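PDB 1EER: erythropoietin from Homo sapiens, which acts as a hormone that controls red blood cell production by binding and dimerizing the erythropoietin receptor, which activates JAK2 signalling. Local coordinates for residues F138-L141 with F142-Y145; S146-L149 with R150-K154; E18-E21 with A22-I25; V74-G77 with Q78-L81; T44-F48 with Y49-R53. The protein carries 5 engineered substitutions. All coordinates share one frame; numbering follows the deposited sequence.

Contact 1 of 5, residues F138-L141 with F142-Y145; sequences FRKL and FRVY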
loop_
_atom_site.group_PDB
_atom_site.type_symbol
_atom_site.label_atom_id
_atom_site.label_comp_id
_atom_site.label_asym_id
_atom_site.label_seq_id
_atom_site.Cartn_x
_atom_site.Cartn_y
_atom_site.Cartn_z
ATOM N N PHE A 138 13.998 -17.130 0.410
ATOM C CA PHE A 138 12.804 -16.437 -0.040
ATOM C C PHE A 138 12.700 -15.124 0.706
ATOM O O PHE A 138 12.076 -14.171 0.236
ATOM C CB PHE A 138 11.569 -17.298 0.215
ATOM C CG PHE A 138 11.269 -18.247 -0.900
ATOM C CD1 PHE A 138 10.567 -17.817 -2.022
ATOM C CD2 PHE A 138 11.738 -19.557 -0.858
ATOM C CE1 PHE A 138 10.340 -18.678 -3.093
ATOM C CE2 PHE A 138 11.517 -20.425 -1.922
ATOM C CZ PHE A 138 10.817 -19.984 -3.042
ATOM N N ARG A 139 13.332 -15.091 1.876
ATOM C CA ARG A 139 13.348 -13.908 2.726
ATOM C C ARG A 139 14.021 -12.749 2.007
ATOM O O ARG A 139 13.464 -11.654 1.945
ATOM C CB ARG A 139 14.088 -14.199 4.041
ATOM C CG ARG A 139 14.036 -13.040 5.036
ATOM C CD ARG A 139 14.980 -13.248 6.202
ATOM N NE ARG A 139 16.005 -14.236 5.894
ATOM C CZ ARG A 139 16.285 -15.284 6.662
ATOM N NH1 ARG A 139 15.613 -15.481 7.796
ATOM N NH2 ARG A 139 17.233 -16.137 6.293
ATOM N N LYS A 140 15.213 -12.981 1.457
ATOM C CA LYS A 140 15.900 -11.912 0.753
ATOM C C LYS A 140 15.163 -11.576 -0.531
ATOM O O LYS A 140 15.095 -10.417 -0.922
ATOM C CB LYS A 140 17.348 -12.285 0.433
ATOM C CG LYS A 140 18.136 -11.080 -0.067
ATOM C CD LYS A 140 19.628 -11.332 -0.205
ATOM C CE LYS A 140 20.220 -10.352 -1.206
ATOM N NZ LYS A 140 21.698 -10.237 -1.120
ATOM N N LEU A 141 14.603 -12.591 -1.184
ATOM C CA LEU A 141 13.857 -12.387 -2.425
ATOM C C LEU A 141 12.692 -11.431 -2.177
ATOM O O LEU A 141 12.501 -10.464 -2.897
ATOM C CB LEU A 141 13.333 -13.737 -2.954
ATOM C CG LEU A 141 12.567 -13.816 -4.285
ATOM C CD1 LEU A 141 13.266 -13.001 -5.364
ATOM C CD2 LEU A 141 12.463 -15.268 -4.718
ATOM N N PHE A 142 11.916 -11.709 -1.144
ATOM C CA PHE A 142 10.777 -10.872 -0.828
ATOM C C PHE A 142 11.148 -9.501 -0.277
ATOM O O PHE A 142 10.438 -8.529 -0.528
ATOM C CB PHE A 142 9.851 -11.612 0.130
ATOM C CG PHE A 142 8.949 -12.592 -0.559
ATOM C CD1 PHE A 142 8.083 -12.166 -1.563
ATOM C CD2 PHE A 142 8.985 -13.940 -0.235
ATOM C CE1 PHE A 142 7.263 -13.079 -2.244
ATOM C CE2 PHE A 142 8.165 -14.866 -0.910
ATOM C CZ PHE A 142 7.307 -14.432 -1.915
ATOM N N ARG A 143 12.247 -9.416 0.469
ATOM C CA ARG A 143 12.682 -8.133 1.006
ATOM C C ARG A 143 13.084 -7.248 -0.174
ATOM O O ARG A 143 12.804 -6.049 -0.199
ATOM C CB ARG A 143 13.868 -8.322 1.957
ATOM C CG ARG A 143 14.496 -7.012 2.437
ATOM C CD ARG A 143 15.600 -7.258 3.467
ATOM N NE ARG A 143 16.778 -7.922 2.903
ATOM C CZ ARG A 143 17.199 -9.128 3.272
ATOM N NH1 ARG A 143 16.537 -9.799 4.202
ATOM N NH2 ARG A 143 18.289 -9.659 2.723
ATOM N N VAL A 144 13.733 -7.852 -1.162
ATOM C CA VAL A 144 14.161 -7.129 -2.360
ATOM C C VAL A 144 12.919 -6.695 -3.163
ATOM O O VAL A 144 12.868 -5.590 -3.716
ATOM C CB VAL A 144 15.078 -8.039 -3.258
ATOM C CG1 VAL A 144 15.137 -7.502 -4.683
ATOM C CG2 VAL A 144 16.478 -8.128 -2.668
ATOM N N TYR A 145 11.929 -7.584 -3.225
ATOM C CA TYR A 145 10.684 -7.327 -3.938
ATOM C C TYR A 145 10.047 -6.059 -3.373
ATOM O O TYR A 145 9.674 -5.164 -4.126
ATOM C CB TYR A 145 9.737 -8.529 -3.773
ATOM C CG TYR A 145 8.329 -8.336 -4.301
ATOM C CD1 TYR A 145 8.102 -7.871 -5.595
ATOM C CD2 TYR A 145 7.224 -8.673 -3.520
ATOM C CE1 TYR A 145 6.805 -7.751 -6.108
ATOM C CE2 TYR A 145 5.915 -8.556 -4.020
ATOM C CZ TYR A 145 5.717 -8.094 -5.317
ATOM O OH TYR A 145 4.439 -7.970 -5.817
#

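Contact 2 of 5, residues S146-L149 with R150-K154; sequences SNFL and RGKLK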
loop_
_atom_site.group_PDB
_atom_site.type_symbol
_atom_site.label_atom_id
_atom_site.label_comp_id
_atom_site.label_asym_id
_atom_site.label_seq_id
_atom_site.Cartn_x
_atom_site.Cartn_y
_atom_site.Cartn_z
ATOM N N SER A 146 9.942 -5.988 -2.045
ATOM C CA SER A 146 9.359 -4.824 -1.361
ATOM C C SER A 146 10.217 -3.559 -1.506
ATOM O O SER A 146 9.702 -2.494 -1.842
ATOM C CB SER A 146 9.155 -5.138 0.130
ATOM O OG SER A 146 8.648 -4.016 0.833
ATOM N N ASN A 147 11.521 -3.674 -1.258
ATOM C CA ASN A 147 12.410 -2.523 -1.359
ATOM C C ASN A 147 12.416 -1.934 -2.764
ATOM O O ASN A 147 12.519 -0.715 -2.930
ATOM C CB ASN A 147 13.840 -2.904 -0.950
ATOM C CG ASN A 147 14.081 -2.768 0.550
ATOM O OD1 ASN A 147 13.301 -2.144 1.263
ATOM N ND2 ASN A 147 15.168 -3.352 1.027
ATOM N N PHE A 148 12.302 -2.796 -3.777
ATOM C CA PHE A 148 12.289 -2.321 -5.164
ATOM C C PHE A 148 11.012 -1.554 -5.536
ATOM O O PHE A 148 11.071 -0.453 -6.104
ATOM C CB PHE A 148 12.464 -3.489 -6.140
ATOM C CG PHE A 148 12.747 -3.052 -7.553
ATOM C CD1 PHE A 148 11.708 -2.707 -8.410
ATOM C CD2 PHE A 148 14.057 -2.973 -8.024
ATOM C CE1 PHE A 148 11.964 -2.292 -9.713
ATOM C CE2 PHE A 148 14.325 -2.557 -9.326
ATOM C CZ PHE A 148 13.276 -2.215 -10.174
ATOM N N LEU A 149 9.860 -2.138 -5.224
ATOM C CA LEU A 149 8.586 -1.506 -5.552
ATOM C C LEU A 149 8.361 -0.235 -4.739
ATOM O O LEU A 149 7.917 0.788 -5.268
ATOM C CB LEU A 149 7.412 -2.468 -5.301
ATOM C CG LEU A 149 7.419 -3.908 -5.825
ATOM C CD1 LEU A 149 6.090 -4.551 -5.479
ATOM C CD2 LEU A 149 7.665 -3.939 -7.313
ATOM N N ARG A 150 8.672 -0.302 -3.449
ATOM C CA ARG A 150 8.463 0.842 -2.582
ATOM C C ARG A 150 9.565 1.866 -2.750
ATOM O O ARG A 150 9.434 3.004 -2.302
ATOM C CB ARG A 150 8.369 0.382 -1.123
ATOM C CG ARG A 150 9.686 0.340 -0.382
ATOM C CD ARG A 150 9.530 -0.333 0.962
ATOM N NE ARG A 150 10.814 -0.495 1.634
ATOM C CZ ARG A 150 11.063 -0.105 2.879
ATOM N NH1 ARG A 150 10.115 0.474 3.604
ATOM N NH2 ARG A 150 12.269 -0.285 3.399
ATOM N N GLY A 151 10.635 1.461 -3.430
ATOM C CA GLY A 151 11.768 2.344 -3.637
ATOM C C GLY A 151 11.839 3.057 -4.973
ATOM O O GLY A 151 11.030 3.936 -5.261
ATOM N N LYS A 152 12.811 2.681 -5.799
ATOM C CA LYS A 152 12.979 3.328 -7.088
ATOM C C LYS A 152 11.753 3.212 -7.989
ATOM O O LYS A 152 11.498 4.102 -8.798
ATOM C CB LYS A 152 14.227 2.792 -7.797
ATOM C CG LYS A 152 14.136 1.361 -8.259
ATOM C CD LYS A 152 15.413 0.960 -8.963
ATOM C CE LYS A 152 16.494 0.589 -7.957
ATOM N NZ LYS A 152 17.853 0.967 -8.429
ATOM N N LEU A 153 10.991 2.130 -7.860
ATOM C CA LEU A 153 9.790 2.004 -8.682
ATOM C C LEU A 153 8.837 3.134 -8.302
ATOM O O LEU A 153 8.394 3.908 -9.156
ATOM C CB LEU A 153 9.103 0.656 -8.460
ATOM C CG LEU A 153 8.032 0.367 -9.519
ATOM C CD1 LEU A 153 8.013 -1.112 -9.827
ATOM C CD2 LEU A 153 6.675 0.830 -9.028
ATOM N N LYS A 154 8.539 3.235 -7.012
ATOM C CA LYS A 154 7.653 4.285 -6.531
ATOM C C LYS A 154 8.222 5.643 -6.908
ATOM O O LYS A 154 7.495 6.504 -7.406
ATOM C CB LYS A 154 7.475 4.192 -5.008
ATOM C CG LYS A 154 6.558 5.255 -4.422
ATOM C CD LYS A 154 5.251 5.404 -5.214
ATOM C CE LYS A 154 4.078 5.806 -4.310
ATOM N NZ LYS A 154 3.019 6.581 -5.018
HETATM O O HOH W 1 14.147 0.519 -4.639
#

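Contact 3 of 5, residues E18-E21 with A22-I25; sequences EAKE and AEKI. Engineered in segment 22-25: Lys-24 (natural residue Asn).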
loop_
_atom_site.group_PDB
_atom_site.type_symbol
_atom_site.label_atom_id
_atom_site.label_comp_id
_atom_site.label_asym_id
_atom_site.label_seq_id
_atom_site.Cartn_x
_atom_site.Cartn_y
_atom_site.Cartn_z
ATOM N N GLU A 18 1.280 -5.468 -0.521
ATOM C CA GLU A 18 1.359 -6.911 -0.673
ATOM C C GLU A 18 2.805 -7.317 -0.417
ATOM O O GLU A 18 3.070 -8.258 0.333
ATOM C CB GLU A 18 0.978 -7.309 -2.099
ATOM C CG GLU A 18 -0.240 -8.200 -2.202
ATOM C CD GLU A 18 -0.903 -8.116 -3.564
ATOM O OE1 GLU A 18 -0.179 -8.093 -4.582
ATOM O OE2 GLU A 18 -2.151 -8.067 -3.612
ATOM N N ALA A 19 3.732 -6.596 -1.047
ATOM C CA ALA A 19 5.158 -6.874 -0.912
ATOM C C ALA A 19 5.633 -6.726 0.534
ATOM O O ALA A 19 6.486 -7.491 0.996
ATOM C CB ALA A 19 5.960 -5.959 -1.833
ATOM N N LYS A 20 5.075 -5.747 1.248
ATOM C CA LYS A 20 5.426 -5.509 2.648
ATOM C C LYS A 20 5.043 -6.737 3.464
ATOM O O LYS A 20 5.817 -7.209 4.298
ATOM C CB LYS A 20 4.676 -4.280 3.172
ATOM C CG LYS A 20 4.973 -3.894 4.611
ATOM C CD LYS A 20 4.527 -2.458 4.860
ATOM C CE LYS A 20 4.195 -2.215 6.313
ATOM N NZ LYS A 20 5.415 -2.170 7.162
ATOM N N GLU A 21 3.845 -7.261 3.209
ATOM C CA GLU A 21 3.365 -8.430 3.928
ATOM C C GLU A 21 4.228 -9.637 3.576
ATOM O O GLU A 21 4.555 -10.455 4.437
ATOM C CB GLU A 21 1.893 -8.691 3.590
ATOM C CG GLU A 21 1.270 -9.871 4.323
ATOM C CD GLU A 21 1.229 -9.694 5.835
ATOM O OE1 GLU A 21 1.398 -8.549 6.306
ATOM O OE2 GLU A 21 1.028 -10.701 6.553
ATOM N N ALA A 22 4.615 -9.740 2.312
ATOM C CA ALA A 22 5.455 -10.849 1.881
ATOM C C ALA A 22 6.774 -10.758 2.647
ATOM O O ALA A 22 7.198 -11.718 3.293
ATOM C CB ALA A 22 5.704 -10.765 0.376
ATOM N N GLU A 23 7.416 -9.594 2.575
ATOM C CA GLU A 23 8.683 -9.374 3.261
ATOM C C GLU A 23 8.532 -9.618 4.765
ATOM O O GLU A 23 9.332 -10.338 5.377
ATOM C CB GLU A 23 9.180 -7.946 2.995
ATOM C CG GLU A 23 10.240 -7.438 3.966
ATOM C CD GLU A 23 9.622 -6.741 5.171
ATOM O OE1 GLU A 23 8.916 -5.727 4.969
ATOM O OE2 GLU A 23 9.835 -7.209 6.317
ATOM N N LYS A 24 7.498 -9.037 5.362
ATOM C CA LYS A 24 7.283 -9.201 6.792
ATOM C C LYS A 24 7.140 -10.664 7.191
ATOM O O LYS A 24 7.765 -11.121 8.148
ATOM C CB LYS A 24 6.051 -8.415 7.234
ATOM C CG LYS A 24 5.709 -8.559 8.711
ATOM C CD LYS A 24 4.283 -8.077 8.994
ATOM C CE LYS A 24 3.284 -9.237 8.965
ATOM N NZ LYS A 24 1.874 -8.780 8.798
ATOM N N ILE A 25 6.319 -11.402 6.451
ATOM C CA ILE A 25 6.090 -12.814 6.741
ATOM C C ILE A 25 7.350 -13.688 6.566
ATOM O O ILE A 25 7.546 -14.662 7.302
ATOM C CB ILE A 25 4.936 -13.357 5.855
ATOM C CG1 ILE A 25 3.617 -12.675 6.250
ATOM C CG2 ILE A 25 4.831 -14.868 5.980
ATOM C CD1 ILE A 25 3.216 -12.866 7.705
#

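Contact 4 of 5, residues V74-G77 with Q78-L81; sequences VLRG and QALL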
loop_
_atom_site.group_PDB
_atom_site.type_symbol
_atom_site.label_atom_id
_atom_site.label_comp_id
_atom_site.label_asym_id
_atom_site.label_seq_id
_atom_site.Cartn_x
_atom_site.Cartn_y
_atom_site.Cartn_z
ATOM N N VAL A 74 11.433 -13.972 -9.369
ATOM C CA VAL A 74 10.230 -14.500 -8.748
ATOM C C VAL A 74 9.733 -15.752 -9.497
ATOM O O VAL A 74 9.358 -16.754 -8.877
ATOM C CB VAL A 74 9.135 -13.402 -8.706
ATOM C CG1 VAL A 74 7.950 -13.858 -7.866
ATOM C CG2 VAL A 74 9.723 -12.119 -8.127
ATOM N N LEU A 75 9.735 -15.695 -10.825
ATOM C CA LEU A 75 9.294 -16.834 -11.622
ATOM C C LEU A 75 10.148 -18.045 -11.265
ATOM O O LEU A 75 9.630 -19.139 -11.031
ATOM C CB LEU A 75 9.412 -16.504 -13.105
ATOM C CG LEU A 75 8.352 -15.497 -13.545
ATOM C CD1 LEU A 75 8.672 -14.940 -14.910
ATOM C CD2 LEU A 75 7.005 -16.172 -13.543
ATOM N N ARG A 76 11.462 -17.848 -11.208
ATOM C CA ARG A 76 12.363 -18.935 -10.847
ATOM C C ARG A 76 12.009 -19.437 -9.448
ATOM O O ARG A 76 11.987 -20.635 -9.192
ATOM C CB ARG A 76 13.816 -18.458 -10.880
ATOM C CG ARG A 76 14.717 -19.281 -11.801
ATOM C CD ARG A 76 15.284 -20.505 -11.088
ATOM N NE ARG A 76 14.542 -21.722 -11.408
ATOM C CZ ARG A 76 15.011 -22.956 -11.234
ATOM N NH1 ARG A 76 16.225 -23.145 -10.740
ATOM N NH2 ARG A 76 14.267 -24.005 -11.556
ATOM N N GLY A 77 11.722 -18.514 -8.538
ATOM C CA GLY A 77 11.368 -18.915 -7.193
ATOM C C GLY A 77 10.104 -19.748 -7.193
ATOM O O GLY A 77 9.962 -20.697 -6.420
ATOM N N GLN A 78 9.183 -19.392 -8.074
ATOM C CA GLN A 78 7.924 -20.111 -8.181
ATOM C C GLN A 78 8.139 -21.560 -8.636
ATOM O O GLN A 78 7.569 -22.491 -8.068
ATOM C CB GLN A 78 7.006 -19.382 -9.161
ATOM C CG GLN A 78 5.681 -20.065 -9.411
ATOM C CD GLN A 78 4.932 -19.431 -10.557
ATOM O OE1 GLN A 78 5.532 -19.016 -11.545
ATOM N NE2 GLN A 78 3.613 -19.346 -10.431
ATOM N N ALA A 79 8.967 -21.753 -9.654
ATOM C CA ALA A 79 9.235 -23.097 -10.165
ATOM C C ALA A 79 10.067 -23.911 -9.182
ATOM O O ALA A 79 9.907 -25.126 -9.080
ATOM C CB ALA A 79 9.944 -23.015 -11.499
ATOM N N LEU A 80 10.965 -23.241 -8.468
ATOM C CA LEU A 80 11.802 -23.918 -7.489
ATOM C C LEU A 80 10.914 -24.422 -6.358
ATOM O O LEU A 80 11.188 -25.453 -5.736
ATOM C CB LEU A 80 12.847 -22.951 -6.932
ATOM C CG LEU A 80 14.210 -22.943 -7.621
ATOM C CD1 LEU A 80 15.042 -21.785 -7.100
ATOM C CD2 LEU A 80 14.906 -24.261 -7.363
ATOM N N LEU A 81 9.841 -23.680 -6.109
ATOM C CA LEU A 81 8.891 -24.020 -5.061
ATOM C C LEU A 81 7.946 -25.126 -5.503
ATOM O O LEU A 81 7.543 -25.956 -4.690
ATOM C CB LEU A 81 8.078 -22.789 -4.667
ATOM C CG LEU A 81 7.491 -22.814 -3.259
ATOM C CD1 LEU A 81 8.616 -22.940 -2.256
ATOM C CD2 LEU A 81 6.673 -21.543 -3.006
HETATM O O HOH W 2 7.865 -20.050 -12.827
#

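Contact 5 of 5, residues T44-F48 with Y49-R53; sequences TKVNF and YAWKR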
loop_
_atom_site.group_PDB
_atom_site.type_symbol
_atom_site.label_atom_id
_atom_site.label_comp_id
_atom_site.label_asym_id
_atom_site.label_seq_id
_atom_site.Cartn_x
_atom_site.Cartn_y
_atom_site.Cartn_z
ATOM N N THR A 44 18.357 -2.734 -5.219
ATOM C CA THR A 44 17.251 -1.860 -4.846
ATOM C C THR A 44 17.652 -0.558 -4.155
ATOM O O THR A 44 16.801 0.296 -3.891
ATOM C CB THR A 44 16.232 -2.596 -3.952
ATOM O OG1 THR A 44 16.781 -2.773 -2.642
ATOM C CG2 THR A 44 15.893 -3.952 -4.548
ATOM N N LYS A 45 18.937 -0.385 -3.874
ATOM C CA LYS A 45 19.350 0.835 -3.198
ATOM C C LYS A 45 19.189 2.079 -4.056
ATOM O O LYS A 45 19.364 2.053 -5.277
ATOM C CB LYS A 45 20.795 0.723 -2.706
ATOM C CG LYS A 45 21.864 0.756 -3.792
ATOM C CD LYS A 45 23.275 0.496 -3.222
ATOM C CE LYS A 45 24.090 0.593 -4.516
ATOM N NZ LYS A 45 25.536 0.403 -4.437
ATOM N N VAL A 46 18.820 3.171 -3.405
ATOM C CA VAL A 46 18.660 4.446 -4.087
ATOM C C VAL A 46 19.429 5.516 -3.312
ATOM O O VAL A 46 19.164 5.756 -2.131
ATOM C CB VAL A 46 17.160 4.868 -4.189
ATOM C CG1 VAL A 46 17.052 6.342 -4.564
ATOM C CG2 VAL A 46 16.442 4.015 -5.228
ATOM N N ASN A 47 20.407 6.129 -3.967
ATOM C CA ASN A 47 21.173 7.198 -3.340
ATOM C C ASN A 47 20.428 8.446 -3.808
ATOM O O ASN A 47 20.538 8.846 -4.971
ATOM C CB ASN A 47 22.617 7.183 -3.850
ATOM C CG ASN A 47 23.506 8.177 -3.122
ATOM O OD1 ASN A 47 23.629 9.328 -3.537
ATOM N ND2 ASN A 47 24.129 7.733 -2.037
ATOM N N PHE A 48 19.644 9.033 -2.906
ATOM C CA PHE A 48 18.839 10.204 -3.233
ATOM C C PHE A 48 19.641 11.364 -3.787
ATOM O O PHE A 48 19.134 12.130 -4.613
ATOM C CB PHE A 48 18.027 10.650 -2.015
ATOM C CG PHE A 48 16.722 9.933 -1.880
ATOM C CD1 PHE A 48 15.664 10.226 -2.738
ATOM C CD2 PHE A 48 16.560 8.933 -0.928
ATOM C CE1 PHE A 48 14.461 9.527 -2.651
ATOM C CE2 PHE A 48 15.360 8.226 -0.830
ATOM C CZ PHE A 48 14.308 8.521 -1.693
ATOM N N TYR A 49 20.892 11.492 -3.343
ATOM C CA TYR A 49 21.750 12.557 -3.843
ATOM C C TYR A 49 22.047 12.309 -5.327
ATOM O O TYR A 49 21.889 13.202 -6.165
ATOM C CB TYR A 49 23.066 12.617 -3.054
ATOM C CG TYR A 49 24.012 13.655 -3.605
ATOM C CD1 TYR A 49 23.751 15.011 -3.441
ATOM C CD2 TYR A 49 25.123 13.289 -4.362
ATOM C CE1 TYR A 49 24.560 15.986 -4.022
ATOM C CE2 TYR A 49 25.945 14.260 -4.951
ATOM C CZ TYR A 49 25.650 15.611 -4.777
ATOM O OH TYR A 49 26.420 16.588 -5.377
ATOM N N ALA A 50 22.474 11.093 -5.652
ATOM C CA ALA A 50 22.774 10.752 -7.036
ATOM C C ALA A 50 21.496 10.593 -7.867
ATOM O O ALA A 50 21.439 11.008 -9.026
ATOM C CB ALA A 50 23.579 9.476 -7.083
ATOM N N TRP A 51 20.472 9.998 -7.260
ATOM C CA TRP A 51 19.201 9.760 -7.929
ATOM C C TRP A 51 18.566 11.015 -8.538
ATOM O O TRP A 51 18.180 11.018 -9.709
ATOM C CB TRP A 51 18.222 9.085 -6.956
ATOM C CG TRP A 51 16.832 8.876 -7.513
ATOM C CD1 TRP A 51 15.769 9.726 -7.385
ATOM C CD2 TRP A 51 16.351 7.742 -8.266
ATOM N NE1 TRP A 51 14.659 9.197 -8.006
ATOM C CE2 TRP A 51 14.983 7.982 -8.555
ATOM C CE3 TRP A 51 16.939 6.551 -8.721
ATOM C CZ2 TRP A 51 14.186 7.070 -9.286
ATOM C CZ3 TRP A 51 16.145 5.637 -9.451
ATOM C CH2 TRP A 51 14.781 5.910 -9.722
ATOM N N LYS A 52 18.462 12.085 -7.757
ATOM C CA LYS A 52 17.853 13.312 -8.257
ATOM C C LYS A 52 18.748 14.113 -9.209
ATOM O O LYS A 52 18.332 15.087 -9.822
ATOM C CB LYS A 52 17.468 14.176 -7.056
ATOM C CG LYS A 52 18.676 14.885 -6.437
ATOM C CD LYS A 52 18.282 15.800 -5.278
ATOM C CE LYS A 52 17.091 15.258 -4.480
ATOM N NZ LYS A 52 17.124 15.795 -3.121
ATOM N N ARG A 53 20.003 13.696 -9.354
ATOM C CA ARG A 53 20.926 14.394 -10.235
ATOM C C ARG A 53 21.098 13.736 -11.596
ATOM O O ARG A 53 21.557 14.376 -12.546
ATOM C CB ARG A 53 22.296 14.505 -9.572
ATOM C CG ARG A 53 22.285 15.236 -8.253
ATOM C CD ARG A 53 23.681 15.683 -7.879
ATOM N NE ARG A 53 24.721 14.953 -8.602
ATOM C CZ ARG A 53 25.792 15.527 -9.146
ATOM N NH1 ARG A 53 25.965 16.838 -9.051
ATOM N NH2 ARG A 53 26.696 14.790 -9.778
#

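Contact 1 of 5, residues F138-L141 with F142-Y145
Phe-142, Arg-143, Val-144 and Tyr-145 each donate their backbone N-H to the carbonyl four residues earlier, alpha-helical turns at the start of helix 138-161, with Phe-142 N to Phe-138 O at 2.8 Å. Phe-138 and Phe-142 lie side by side and point the same way; CD1 of Phe-138 meets CE2 of Phe-142 at 4.0 Å. Both rings rest on Leu-91 of helix 91-111. On another side of the helix, the Arg-143 guanidinium folds back over Lys-140, whose CA sits 3.7 Å above one face, toward the rim. A bend at chi3 (68°) turns the group that way. NH2 of Arg-143 comes to 3.1 Å from CG of Lys-140. Arg-139 runs alongside Arg-143, their guanidinium planes 16° apart. Lys-140 NZ and Arg-143 NH2 each form a salt bridge with an acidic side chain of another protein in the complex. The helix is thus amphipathic here: aromatic rings are buried in the bundle, and Lys-140 and Arg-143 probably offer a positive surface to the bound protein.

Contact 2 of 5, residues S146-L149 with R150-K154
Arg-150 opens the second segment and grips Asn-147 side-on. Its NE and NH2 both donate to OD1 of Asn-147, at 3.0 Å each. The amide and guanidinium planes are nearly coplanar, 17° apart. The extended chain from CG to NE carries the group back alongside Asn-147. In another protein of the complex, NH2 of Arg-150 has a salt bridge to an acidic side chain and NH1 a hydrogen bond to backbone; Asn-147 also bonds there. The backbone N of Arg-150 bonds to Ser-146 O. At Gly-151 the helix widens into a pi-type turn, and Gly-151 N makes a weak bond to Phe-148 O. A water bridges the widened turn: it donates to Asn-147 O and accepts from Lys-152 N at 2.8 Å. Lys-152 lays its chain over one face of the Phe-148 ring in a CH-pi contact, CG 4.2 Å from the centroid. CG stands between the backbone N and the carbonyl carbon (chi1 69°), which sets the chain over the ring. NZ forms a salt bridge with Glu-62. Leu-153 N bonds to Phe-148 O at 3.1 Å, five residues back. Its CD1 touches CD2 of Leu-149 at 3.8 Å and approaches the edge of the Phe-148 ring. Lys-154 N adds a weak bond to Leu-149 O. Phe-148 and Leu-153 pack on helix 56-82, while Leu-149 meets Leu-16 and Ala-19 of helix 9-25.

Contact 3 of 5, residues E18-E21 with A22-I25
Glu-21 and Lys-24 form the salt bridge of this helical turn. NZ of Lys-24 lies a short 2.5 Å from OE1 of Glu-21, on the syn lone pair, and 3.1 Å from OE2. Glu-21 reaches it by leaving the backbone with CG anti to N (chi1 -178°) and bending at chi2 (63°). Lys-24 is engineered, replacing the natural asparagine that carries an N-linked glycan, so this ion pair belongs to the construct. Ile-25 adds van der Waals packing: its CG1 and CD1 both lie 3.3 Å from OE2 of Glu-21. The ammonium group of Lys-24 and the aliphatic chain of Ile-25 approach the carboxylate from directions roughly at right angles. Backbone bonds supply the rest. Ala-22, Glu-23, Lys-24 and Ile-25 donate to the carbonyls four residues earlier, with Lys-24 N to Lys-20 O at 2.7 Å. The segment ends helix 9-25; Thr-26 OG1 bonds back to Ala-22 O and Glu-23 O, and Thr-27 OG1 to Lys-24 O. Ala-19 packs on Tyr-145, Ser-146 and Leu-149 of helix 138-161, and Ala-22 on Phe-142; the small side chains are consistent with a close approach. Glu-21, Ala-22 and Ile-25 touch His-94 of helix 91-111.

Contact 4 of 5, residues V74-G77 with Q78-L81
Leu-80 packs its branched end against the guanidinium of Arg-76, one helical turn earlier. From CB onward, Leu-80 first meets backbone: CB is 3.3 Å from Arg-76 O and 3.7 Å from Gly-77 O. CG of Leu-80 stands 3.6 Å above the guanidinium plane of Arg-76, over its centre. Its closest side-chain atoms are CZ and NH1 of Arg-76. At the tip, CD2 lies 3.8 Å from NH1 of Arg-76, and CD1 lies near the same nitrogen. Arg-76 curls to present this face, with bends at chi2 (-86°) and chi3 (100°). Its NH1 also forms a salt bridge with Glu-37, which would help fix the group over the leucine. A second local link runs through water. One water donates to Leu-75 O and to OE1 of Gln-78, the latter at 2.9 Å. Gln-78 lies alongside Leu-75 and points the same way, OE1 3.8 Å from CD2 of Leu-75. Regular bonds between residues four apart hold the backbone, with Leu-81 N to Gly-77 O at 3.0 Å. This is the C-terminal part of helix 56-82. Val-74 and Gln-78 pack on helix 91-111, whereas Leu-80 rests on Glu-37 and Ile-39 of strand 34-41.

Contact 5 of 5, residues T44-F48 with Y49-R53
Asn-47 caps the short helix 48-51: its OD1 accepts from Ala-50 N at 3.0 Å, in the carbonyl plane and on a lone pair. CG lies anti to the backbone N (chi1 -174°), which turns the amide toward the first helical turn. The main chain of the same residue is used too, for Trp-51 N donates to Asn-47 O at 2.6 Å. Lys-52 N bonds to Phe-48 O at 3.2 Å, approaching from above the carbonyl plane. The N-cap thus occupies two amides at the helix start, one by side chain and one by main chain. OD1 of Asn-47 also lies 3.4 Å from CB of Tyr-49, at the edge of that ring, and the amide stands almost perpendicular to it (89°). Lys-52 folds its aliphatic chain past Phe-48 O, CG at 3.3 Å, and ends in a salt bridge with an acidic side chain of another protein. Val-46 leads the apolar packing. Its CG1 packs against the Trp-51 side chain, 3.8 Å from CB of Trp-51, and lies over the centre of one face of the Phe-48 ring at 4.3 Å. Asn-47 ND2 and Phe-48 also meet another protein of the complex. Val-46 and Phe-48 rest on Leu-155 of helix 138-161, and Trp-51 leans on Gln-59 and Glu-62 of helix 56-82.

From the N terminus the order is contact 3, contact 5, contact 4, contact 1, contact 2. Each is local, so none closes a long loop and none nests in or crosses another. Contact 3 ends helix 9-25. Contact 5 follows strand 34-41, and contact 4 lies late in helix 56-82. Contacts 1 and 2 adjoin on helix 138-161, which ties the others together. Contact 1 touches contacts 3, 4 and 5; contact 2 touches contacts 3 and 5. Centres of contacts 4 and 5 are about 30 Å apart. Together they cover three of the four bundle helices and part of the connection between helices 9-25 and 56-82; helix 91-111 packs on contacts 1, 3 and 4.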